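Local structure of methylxanthine N3-demethylase NdmB (Pseudomonas putida, 6ICL) at residues L27-Y32 with S352-R357; H38-L43 with L66-L71; M289-E294 with A305-V310. The protein removes the N3-methyl group of theobromine and other methylxanthines in caffeine degradation, using O2 and NADH and releasing formaldehyde. All blocks are in the same frame, centred on the assembly; numbering follows the deposited sequence.

Contact 1: L27-Y32 with S352-R357; sequences LEDKTY and SAVEGR
Ala353 and Val354, in the last turn of helix 337-355, press side by side on the loop 27-32. The methyl group of Ala353 points toward the loop and fits against the start of the Tyr32 side chain, its CB lying 3.6 Å from both CA and CB of Tyr32. The ring beyond leads off from this point, and Tyr32 OH is hydrogen-bonded to His346 on the same helix. The next residue, Val354, offers CG2, the branch anti to its carbonyl carbon, to the carboxylate of Asp29. This methyl is 3.5 Å from Asp29 OD1 and 3.8 Å from Asp29 OD2, a van der Waals touch on the whole group. Asp29 is meanwhile the head of an Asx turn: its OD1 accepts from Thr31 N at 3.0 Å (N-H...O 157°), met from above the carboxylate plane, and from Thr31 OG1 at 2.9 Å on the syn side. Two bonds thus grip one oxygen and fix the rotation of the group that Val354 CG2 touches. An alanine here would probably leave Thr31 N and OG1 without their acceptor and the turn less firmly set, with the packing on Val354 CG2 lost. Asp29 O takes a further hydrogen bond from Ser350 OG; past Ala353 and Val354, Gly356 ends the helix with positive phi and stands at the N-cap of helix 357-365.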
loop_
_atom_site.group_PDB
_atom_site.type_symbol
_atom_site.label_atom_id
_atom_site.label_comp_id
_atom_site.label_asym_id
_atom_site.label_seq_id
_atom_site.Cartn_x
_atom_site.Cartn_y
_atom_site.Cartn_z
ATOM N N LEU A 27 -9.713 8.838 -37.756
ATOM C CA LEU A 27 -10.052 7.455 -38.093
ATOM C C LEU A 27 -11.286 7.054 -37.289
ATOM O O LEU A 27 -11.188 6.369 -36.270
ATOM C CB LEU A 27 -8.863 6.533 -37.827
ATOM C CG LEU A 27 -7.590 6.972 -38.556
ATOM C CD1 LEU A 27 -6.366 6.276 -37.974
ATOM C CD2 LEU A 27 -7.731 6.700 -40.055
ATOM N N GLU A 28 -12.456 7.448 -37.798
ATOM C CA GLU A 28 -13.714 7.279 -37.072
ATOM C C GLU A 28 -14.135 5.819 -37.007
ATOM O O GLU A 28 -14.639 5.361 -35.978
ATOM C CB GLU A 28 -14.800 8.101 -37.766
ATOM C CG GLU A 28 -15.855 8.684 -36.880
ATOM C CD GLU A 28 -16.498 9.894 -37.531
ATOM O OE1 GLU A 28 -16.063 10.269 -38.650
ATOM O OE2 GLU A 28 -17.425 10.469 -36.927
ATOM N N ASP A 29 -13.953 5.081 -38.099
ATOM C CA ASP A 29 -14.439 3.711 -38.222
ATOM C C ASP A 29 -13.273 2.748 -38.072
ATOM O O ASP A 29 -12.248 2.913 -38.736
ATOM C CB ASP A 29 -15.108 3.489 -39.582
ATOM C CG ASP A 29 -15.937 2.221 -39.621
ATOM O OD1 ASP A 29 -15.369 1.118 -39.764
ATOM O OD2 ASP A 29 -17.172 2.330 -39.498
ATOM N N LYS A 30 -13.424 1.745 -37.209
ATOM C CA LYS A 30 -12.332 0.826 -36.909
ATOM C C LYS A 30 -12.521 -0.551 -37.526
ATOM O O LYS A 30 -11.718 -1.453 -37.256
ATOM C CB LYS A 30 -12.152 0.692 -35.392
ATOM C CG LYS A 30 -11.921 2.009 -34.668
ATOM C CD LYS A 30 -10.635 2.669 -35.121
ATOM C CE LYS A 30 -10.337 3.879 -34.234
ATOM N NZ LYS A 30 -9.234 4.739 -34.785
ATOM N N THR A 31 -13.548 -0.736 -38.358
ATOM C CA THR A 31 -13.834 -2.068 -38.889
ATOM C C THR A 31 -12.631 -2.643 -39.618
ATOM O O THR A 31 -12.379 -3.846 -39.541
ATOM C CB THR A 31 -15.044 -2.015 -39.831
ATOM O OG1 THR A 31 -16.189 -1.574 -39.107
ATOM C CG2 THR A 31 -15.340 -3.387 -40.432
ATOM N N TYR A 32 -11.866 -1.789 -40.315
ATOM C CA TYR A 32 -10.729 -2.260 -41.096
ATOM C C TYR A 32 -9.731 -3.037 -40.253
ATOM O O TYR A 32 -9.114 -3.995 -40.745
ATOM C CB TYR A 32 -10.022 -1.080 -41.782
ATOM C CG TYR A 32 -9.270 -0.049 -40.927
ATOM C CD1 TYR A 32 -9.936 0.824 -40.067
ATOM C CD2 TYR A 32 -7.886 0.104 -41.057
ATOM C CE1 TYR A 32 -9.231 1.804 -39.338
ATOM C CE2 TYR A 32 -7.176 1.075 -40.338
ATOM C CZ TYR A 32 -7.847 1.917 -39.486
ATOM O OH TYR A 32 -7.124 2.874 -38.791
ATOM N N SER A 352 -12.226 2.013 -47.137
ATOM C CA SER A 352 -12.357 0.888 -48.061
ATOM C C SER A 352 -13.055 -0.290 -47.406
ATOM O O SER A 352 -13.846 -0.996 -48.050
ATOM C CB SER A 352 -10.988 0.453 -48.570
ATOM O OG SER A 352 -10.353 1.488 -49.277
ATOM N N ALA A 353 -12.765 -0.532 -46.128
ATOM C CA ALA A 353 -13.358 -1.682 -45.462
ATOM C C ALA A 353 -14.855 -1.500 -45.318
ATOM O O ALA A 353 -15.619 -2.459 -45.455
ATOM C CB ALA A 353 -12.702 -1.901 -44.098
ATOM N N VAL A 354 -15.294 -0.271 -45.048
ATOM C CA VAL A 354 -16.722 0.004 -45.004
ATOM C C VAL A 354 -17.360 -0.204 -46.374
ATOM O O VAL A 354 -18.529 -0.592 -46.469
ATOM C CB VAL A 354 -16.949 1.428 -44.480
ATOM C CG1 VAL A 354 -18.423 1.717 -44.341
ATOM C CG2 VAL A 354 -16.244 1.603 -43.148
ATOM N N GLU A 355 -16.611 0.035 -47.454
ATOM C CA GLU A 355 -17.172 -0.083 -48.801
ATOM C C GLU A 355 -17.381 -1.535 -49.204
ATOM O O GLU A 355 -18.396 -1.870 -49.820
ATOM C CB GLU A 355 -16.272 0.610 -49.825
ATOM C CG GLU A 355 -16.465 2.128 -49.903
ATOM C CD GLU A 355 -15.881 2.743 -51.178
ATOM O OE1 GLU A 355 -15.728 2.019 -52.195
ATOM O OE2 GLU A 355 -15.573 3.958 -51.157
ATOM N N GLY A 356 -16.441 -2.402 -48.894
ATOM C CA GLY A 356 -16.641 -3.806 -49.142
ATOM C C GLY A 356 -15.354 -4.480 -49.518
ATOM O O GLY A 356 -14.280 -3.872 -49.523
ATOM N N ARG A 357 -15.491 -5.763 -49.849
ATOM C CA ARG A 357 -14.329 -6.621 -50.033
ATOM C C ARG A 357 -13.392 -6.066 -51.101
ATOM O O ARG A 357 -12.178 -5.950 -50.885
ATOM C CB ARG A 357 -14.786 -8.042 -50.385
ATOM C CG ARG A 357 -13.624 -9.000 -50.553
ATOM C CD ARG A 357 -14.029 -10.416 -50.931
ATOM N NE ARG A 357 -12.856 -11.099 -51.469
ATOM C CZ ARG A 357 -12.560 -12.376 -51.253
ATOM N NH1 ARG A 357 -13.361 -13.124 -50.505
ATOM N NH2 ARG A 357 -11.457 -12.905 -51.778
#

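Contact 2: H38-L43 with L66-L71; sequences HPVCTL and LVLARL
With CG1 of Val40 anti to the carbonyl carbon (chi1 -69°), CG2 falls between that carbon and the backbone N; Cys41 SG sits likewise on its own residue (chi1 60°), and both atoms thereby reach one methyl, CD1 of Leu68. The contact spans the interior of the curled six-stranded antiparallel sheet of the Rieske domain, in which 38-43 and 66-71 are not neighbours but face each other, with 9.4 Å between the CA atoms of Val40 and Leu68. Leu68, an extended side chain, ends in the notch between its two partners: CD1 is 3.8 Å from Val40 CG2 and 3.6 Å from Cys41 SG. Consecutive residues can both turn inward because Val40 has a helix-like psi and both it and Cys41 bond through the backbone to Val147, an arrangement that fits a classic beta bulge. Val59 of strand 57-61 touches Val40 and Leu66, so the edge strand 57-61 adds to the same apolar filling. At one end the interior gives way to charge. Arg70 directs NH2 to Glu47 in a salt bridge and NE to His54 ND1, while Pro299 of the second subunit packs on its side chain. Leu43 CD1 approaches this guanidinium obliquely, 4.2 Å from Arg70 NH1.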
loop_
_atom_site.group_PDB
_atom_site.type_symbol
_atom_site.label_atom_id
_atom_site.label_comp_id
_atom_site.label_asym_id
_atom_site.label_seq_id
_atom_site.Cartn_x
_atom_site.Cartn_y
_atom_site.Cartn_z
ATOM N N HIS A 38 -2.962 -9.264 -35.793
ATOM C CA HIS A 38 -2.412 -8.507 -34.676
ATOM C C HIS A 38 -1.757 -9.451 -33.673
ATOM O O HIS A 38 -2.290 -10.535 -33.399
ATOM C CB HIS A 38 -3.499 -7.713 -33.968
ATOM C CG HIS A 38 -4.172 -6.713 -34.849
ATOM N ND1 HIS A 38 -3.532 -5.588 -35.310
ATOM C CD2 HIS A 38 -5.421 -6.683 -35.366
ATOM C CE1 HIS A 38 -4.360 -4.908 -36.083
ATOM N NE2 HIS A 38 -5.514 -5.546 -36.123
ATOM N N PRO A 39 -0.624 -9.062 -33.096
ATOM C CA PRO A 39 -0.017 -9.879 -32.045
ATOM C C PRO A 39 -0.781 -9.691 -30.735
ATOM O O PRO A 39 -1.168 -8.573 -30.375
ATOM C CB PRO A 39 1.403 -9.327 -31.958
ATOM C CG PRO A 39 1.181 -7.804 -32.227
ATOM C CD PRO A 39 -0.006 -7.724 -33.197
ATOM N N VAL A 40 -1.044 -10.804 -30.042
ATOM C CA VAL A 40 -1.751 -10.738 -28.770
ATOM C C VAL A 40 -0.862 -11.093 -27.580
ATOM O O VAL A 40 -1.098 -10.576 -26.479
ATOM C CB VAL A 40 -3.014 -11.613 -28.794
ATOM C CG1 VAL A 40 -4.062 -10.993 -29.742
ATOM C CG2 VAL A 40 -2.655 -13.070 -29.181
ATOM N N CYS A 41 0.173 -11.907 -27.761
ATOM C CA CYS A 41 1.131 -12.151 -26.689
ATOM C C CYS A 41 2.331 -12.861 -27.300
ATOM O O CYS A 41 2.265 -13.367 -28.421
ATOM C CB CYS A 41 0.512 -12.993 -25.553
ATOM S SG CYS A 41 -0.063 -14.635 -26.132
ATOM N N THR A 42 3.441 -12.856 -26.573
ATOM C CA THR A 42 4.545 -13.688 -27.011
ATOM C C THR A 42 4.236 -15.136 -26.653
ATOM O O THR A 42 3.378 -15.424 -25.813
ATOM C CB THR A 42 5.860 -13.250 -26.374
ATOM O OG1 THR A 42 5.830 -13.532 -24.962
ATOM C CG2 THR A 42 6.080 -11.741 -26.590
ATOM N N LEU A 43 4.926 -16.053 -27.328
ATOM C CA LEU A 43 4.767 -17.464 -27.021
ATOM C C LEU A 43 5.114 -17.746 -25.560
ATOM O O LEU A 43 4.374 -18.447 -24.858
ATOM C CB LEU A 43 5.644 -18.282 -27.974
ATOM C CG LEU A 43 5.527 -19.794 -27.861
ATOM C CD1 LEU A 43 4.056 -20.178 -27.954
ATOM C CD2 LEU A 43 6.358 -20.447 -28.994
ATOM N N LEU A 66 -10.798 -12.503 -25.812
ATOM C CA LEU A 66 -10.468 -13.749 -26.492
ATOM C C LEU A 66 -9.844 -14.700 -25.490
ATOM O O LEU A 66 -9.193 -14.268 -24.535
ATOM C CB LEU A 66 -9.438 -13.535 -27.639
ATOM C CG LEU A 66 -9.712 -12.442 -28.700
ATOM C CD1 LEU A 66 -8.599 -12.428 -29.749
ATOM C CD2 LEU A 66 -11.051 -12.644 -29.363
ATOM N N VAL A 67 -9.999 -15.999 -25.740
ATOM C CA VAL A 67 -9.272 -17.025 -24.999
ATOM C C VAL A 67 -8.302 -17.706 -25.955
ATOM O O VAL A 67 -8.655 -18.005 -27.104
ATOM C CB VAL A 67 -10.226 -18.039 -24.335
ATOM C CG1 VAL A 67 -11.212 -18.630 -25.366
ATOM C CG2 VAL A 67 -9.432 -19.138 -23.628
ATOM N N LEU A 68 -7.068 -17.893 -25.503
ATOM C CA LEU A 68 -6.064 -18.678 -26.197
ATOM C C LEU A 68 -5.891 -19.999 -25.461
ATOM O O LEU A 68 -5.826 -20.027 -24.227
ATOM C CB LEU A 68 -4.719 -17.942 -26.249
ATOM C CG LEU A 68 -4.735 -16.527 -26.856
ATOM C CD1 LEU A 68 -3.348 -15.913 -26.834
ATOM C CD2 LEU A 68 -5.293 -16.539 -28.293
ATOM N N ALA A 69 -5.819 -21.093 -26.210
ATOM C CA ALA A 69 -5.489 -22.376 -25.612
ATOM C C ALA A 69 -4.780 -23.224 -26.651
ATOM O O ALA A 69 -5.048 -23.112 -27.856
ATOM C CB ALA A 69 -6.730 -23.110 -25.107
ATOM N N ARG A 70 -3.877 -24.070 -26.183
ATOM C CA ARG A 70 -3.151 -24.965 -27.073
ATOM C C ARG A 70 -3.851 -26.310 -27.021
ATOM O O ARG A 70 -3.859 -26.969 -25.977
ATOM C CB ARG A 70 -1.680 -25.095 -26.694
ATOM C CG ARG A 70 -0.942 -26.051 -27.629
ATOM C CD ARG A 70 0.455 -25.572 -27.898
ATOM N NE ARG A 70 1.142 -25.289 -26.649
ATOM C CZ ARG A 70 2.292 -24.643 -26.565
ATOM N NH1 ARG A 70 2.895 -24.209 -27.661
ATOM N NH2 ARG A 70 2.840 -24.438 -25.379
ATOM N N LEU A 71 -4.472 -26.688 -28.141
ATOM C CA LEU A 71 -5.216 -27.929 -28.286
ATOM C C LEU A 71 -4.539 -28.741 -29.389
ATOM O O LEU A 71 -4.424 -28.266 -30.524
ATOM C CB LEU A 71 -6.681 -27.657 -28.644
ATOM C CG LEU A 71 -7.525 -26.776 -27.711
ATOM C CD1 LEU A 71 -8.971 -26.734 -28.182
ATOM C CD2 LEU A 71 -7.458 -27.260 -26.272
#

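Contact 3: M289-E294 with A305-V310; sequences MIIVRE and AFQKRV
Gln307 lays the aliphatic part of its side chain across the ends of Met289 and Ile291, two residues apart on strand 284-294 and both directed at the helix. Met289 runs out straight from the strand, with CG anti to the backbone N (chi1 177°), and bends only at the last bond, chi3 82°. The straight chain carries SD to Gln307 CB, and the bend swings CE to the same carbon: where the two side chains cross, Met289 SD and Met289 CE each lie 3.7 Å from Gln307 CB. The sulfur also reaches further along the glutamine, to Gln307 CG at 3.9 Å. Ile291, two residues on along the strand, reaches out with its longer branch, CG1 anti to the carbonyl carbon, and touches by the terminal methyl alone, Ile291 CD1 to Gln307 CG at 3.7 Å. In Gln307 CG stands anti to the carbonyl carbon (chi1 -64°), which lets CB meet the methionine and CG meet both residues; the bend at chi2 only turns the amide. In each pairing the side chains cross obliquely, and what meets is entirely carbon and sulfur, a dispersion contact in which the amide of Gln307 plays no part. The site is buried, though the glutamine is itself partly exposed. Its side chain is about 8 Å from the bound iron(III) ion, whose ligands include Asp314 on this same helix, and Val310, further along the helix, packs on the iron ligand His202. In the helix-grip arrangement of the Rieske oxygenase catalytic domain, helix 300-319 lies over one face of a seven-stranded antiparallel sheet, with strand 284-294 held between 171-181 and 270-281, Leu273 of the latter also touching Gln307 and Leu304 of the helix touching Met289.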
loop_
_atom_site.group_PDB
_atom_site.type_symbol
_atom_site.label_atom_id
_atom_site.label_comp_id
_atom_site.label_asym_id
_atom_site.label_seq_id
_atom_site.Cartn_x
_atom_site.Cartn_y
_atom_site.Cartn_z
ATOM N N MET A 289 8.447 -6.060 -29.181
ATOM C CA MET A 289 9.736 -5.689 -29.737
ATOM C C MET A 289 10.583 -6.932 -29.987
ATOM O O MET A 289 10.597 -7.858 -29.162
ATOM C CB MET A 289 10.471 -4.741 -28.791
ATOM C CG MET A 289 11.850 -4.355 -29.269
ATOM S SD MET A 289 12.625 -3.251 -28.087
ATOM C CE MET A 289 13.231 -4.429 -26.904
ATOM N N ILE A 290 11.294 -6.944 -31.125
ATOM C CA ILE A 290 12.256 -7.992 -31.464
ATOM C C ILE A 290 13.551 -7.324 -31.912
ATOM O O ILE A 290 13.534 -6.397 -32.733
ATOM C CB ILE A 290 11.716 -8.945 -32.548
ATOM C CG1 ILE A 290 10.474 -9.665 -32.006
ATOM C CG2 ILE A 290 12.806 -9.947 -33.004
ATOM C CD1 ILE A 290 9.813 -10.652 -32.971
ATOM N N ILE A 291 14.668 -7.764 -31.343
ATOM C CA ILE A 291 15.995 -7.284 -31.712
ATOM C C ILE A 291 16.737 -8.434 -32.379
ATOM O O ILE A 291 16.820 -9.532 -31.813
ATOM C CB ILE A 291 16.764 -6.784 -30.478
ATOM C CG1 ILE A 291 15.939 -5.741 -29.716
ATOM C CG2 ILE A 291 18.122 -6.226 -30.875
ATOM C CD1 ILE A 291 16.545 -5.357 -28.366
ATOM N N VAL A 292 17.249 -8.197 -33.587
ATOM C CA VAL A 292 18.061 -9.166 -34.317
ATOM C C VAL A 292 19.415 -8.542 -34.571
ATOM O O VAL A 292 19.503 -7.424 -35.098
ATOM C CB VAL A 292 17.423 -9.594 -35.644
ATOM C CG1 VAL A 292 18.237 -10.758 -36.265
ATOM C CG2 VAL A 292 15.976 -9.991 -35.414
ATOM N N ARG A 293 20.466 -9.247 -34.173
ATOM C CA ARG A 293 21.808 -8.703 -34.259
ATOM C C ARG A 293 22.773 -9.825 -34.606
ATOM O O ARG A 293 22.482 -11.005 -34.395
ATOM C CB ARG A 293 22.225 -8.027 -32.951
ATOM C CG ARG A 293 22.695 -9.008 -31.862
ATOM C CD ARG A 293 22.732 -8.312 -30.523
ATOM N NE ARG A 293 23.438 -9.038 -29.466
ATOM C CZ ARG A 293 22.864 -9.836 -28.564
ATOM N NH1 ARG A 293 21.556 -10.071 -28.592
ATOM N NH2 ARG A 293 23.611 -10.419 -27.635
ATOM N N GLU A 294 23.930 -9.438 -35.138
ATOM C CA GLU A 294 24.985 -10.400 -35.427
ATOM C C GLU A 294 25.543 -10.964 -34.128
ATOM O O GLU A 294 25.675 -10.245 -33.134
ATOM C CB GLU A 294 26.096 -9.724 -36.234
ATOM C CG GLU A 294 25.683 -9.396 -37.668
ATOM C CD GLU A 294 26.633 -8.452 -38.380
ATOM O OE1 GLU A 294 27.707 -8.121 -37.819
ATOM O OE2 GLU A 294 26.290 -8.036 -39.513
ATOM N N ALA A 305 17.983 -3.735 -21.982
ATOM C CA ALA A 305 17.945 -2.612 -21.057
ATOM C C ALA A 305 18.149 -1.294 -21.781
ATOM O O ALA A 305 17.579 -0.282 -21.372
ATOM C CB ALA A 305 18.992 -2.769 -19.959
ATOM N N PHE A 306 18.965 -1.268 -22.835
ATOM C CA PHE A 306 19.122 -0.009 -23.548
ATOM C C PHE A 306 17.820 0.382 -24.221
ATOM O O PHE A 306 17.402 1.537 -24.134
ATOM C CB PHE A 306 20.252 -0.084 -24.570
ATOM C CG PHE A 306 20.397 1.179 -25.367
ATOM C CD1 PHE A 306 20.964 2.296 -24.799
ATOM C CD2 PHE A 306 19.902 1.265 -26.658
ATOM C CE1 PHE A 306 21.070 3.466 -25.515
ATOM C CE2 PHE A 306 20.006 2.426 -27.379
ATOM C CZ PHE A 306 20.592 3.525 -26.811
ATOM N N GLN A 307 17.133 -0.581 -24.854
ATOM C CA GLN A 307 15.854 -0.266 -25.481
ATOM C C GLN A 307 14.816 0.139 -24.442
ATOM O O GLN A 307 13.994 1.028 -24.699
ATOM C CB GLN A 307 15.357 -1.451 -26.321
ATOM C CG GLN A 307 16.243 -1.780 -27.499
ATOM C CD GLN A 307 16.317 -0.630 -28.495
ATOM O OE1 GLN A 307 15.365 0.145 -28.653
ATOM N NE2 GLN A 307 17.459 -0.502 -29.152
ATOM N N LYS A 308 14.833 -0.484 -23.262
ATOM C CA LYS A 308 13.915 -0.039 -22.217
ATOM C C LYS A 308 14.204 1.401 -21.803
ATOM O O LYS A 308 13.283 2.184 -21.554
ATOM C CB LYS A 308 13.984 -0.961 -20.999
ATOM C CG LYS A 308 13.113 -0.467 -19.858
ATOM C CD LYS A 308 13.132 -1.383 -18.636
ATOM C CE LYS A 308 12.467 -0.688 -17.443
ATOM N NZ LYS A 308 11.076 -0.294 -17.775
ATOM N N ARG A 309 15.481 1.764 -21.698
ATOM C CA ARG A 309 15.817 3.144 -21.363
ATOM C C ARG A 309 15.224 4.125 -22.379
ATOM O O ARG A 309 14.648 5.152 -22.009
ATOM C CB ARG A 309 17.333 3.286 -21.285
ATOM C CG ARG A 309 17.805 4.699 -21.021
ATOM C CD ARG A 309 19.321 4.736 -21.008
ATOM N NE ARG A 309 19.827 6.094 -20.805
ATOM C CZ ARG A 309 21.100 6.441 -20.958
ATOM N NH1 ARG A 309 22.000 5.529 -21.318
ATOM N NH2 ARG A 309 21.473 7.701 -20.768
ATOM N N VAL A 310 15.330 3.805 -23.660
ATOM C CA VAL A 310 14.726 4.632 -24.698
ATOM C C VAL A 310 13.208 4.655 -24.549
ATOM O O VAL A 310 12.579 5.724 -24.568
ATOM C CB VAL A 310 15.165 4.116 -26.075
ATOM C CG1 VAL A 310 14.283 4.686 -27.196
ATOM C CG2 VAL A 310 16.656 4.445 -26.282
#

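From the N terminus the chain first lays down 27-32, whose partner 352-357 comes only near the end, so contact 1 closes a loop of 319 residues that holds the other two. Within it, contact 2 closes a short loop across the curled sheet of the Rieske domain, and contact 3 follows in series, joining strand 284-294 to helix 300-319 of the catalytic domain. None of the three touches another: contact 2 comes within about 6 Å of each of the others at their nearest atoms, whereas contacts 1 and 3 lie on opposite sides of the chain's centre, about 34 Å between centres. Contact 1 fastens the N-terminal loop to the end of helix 337-355.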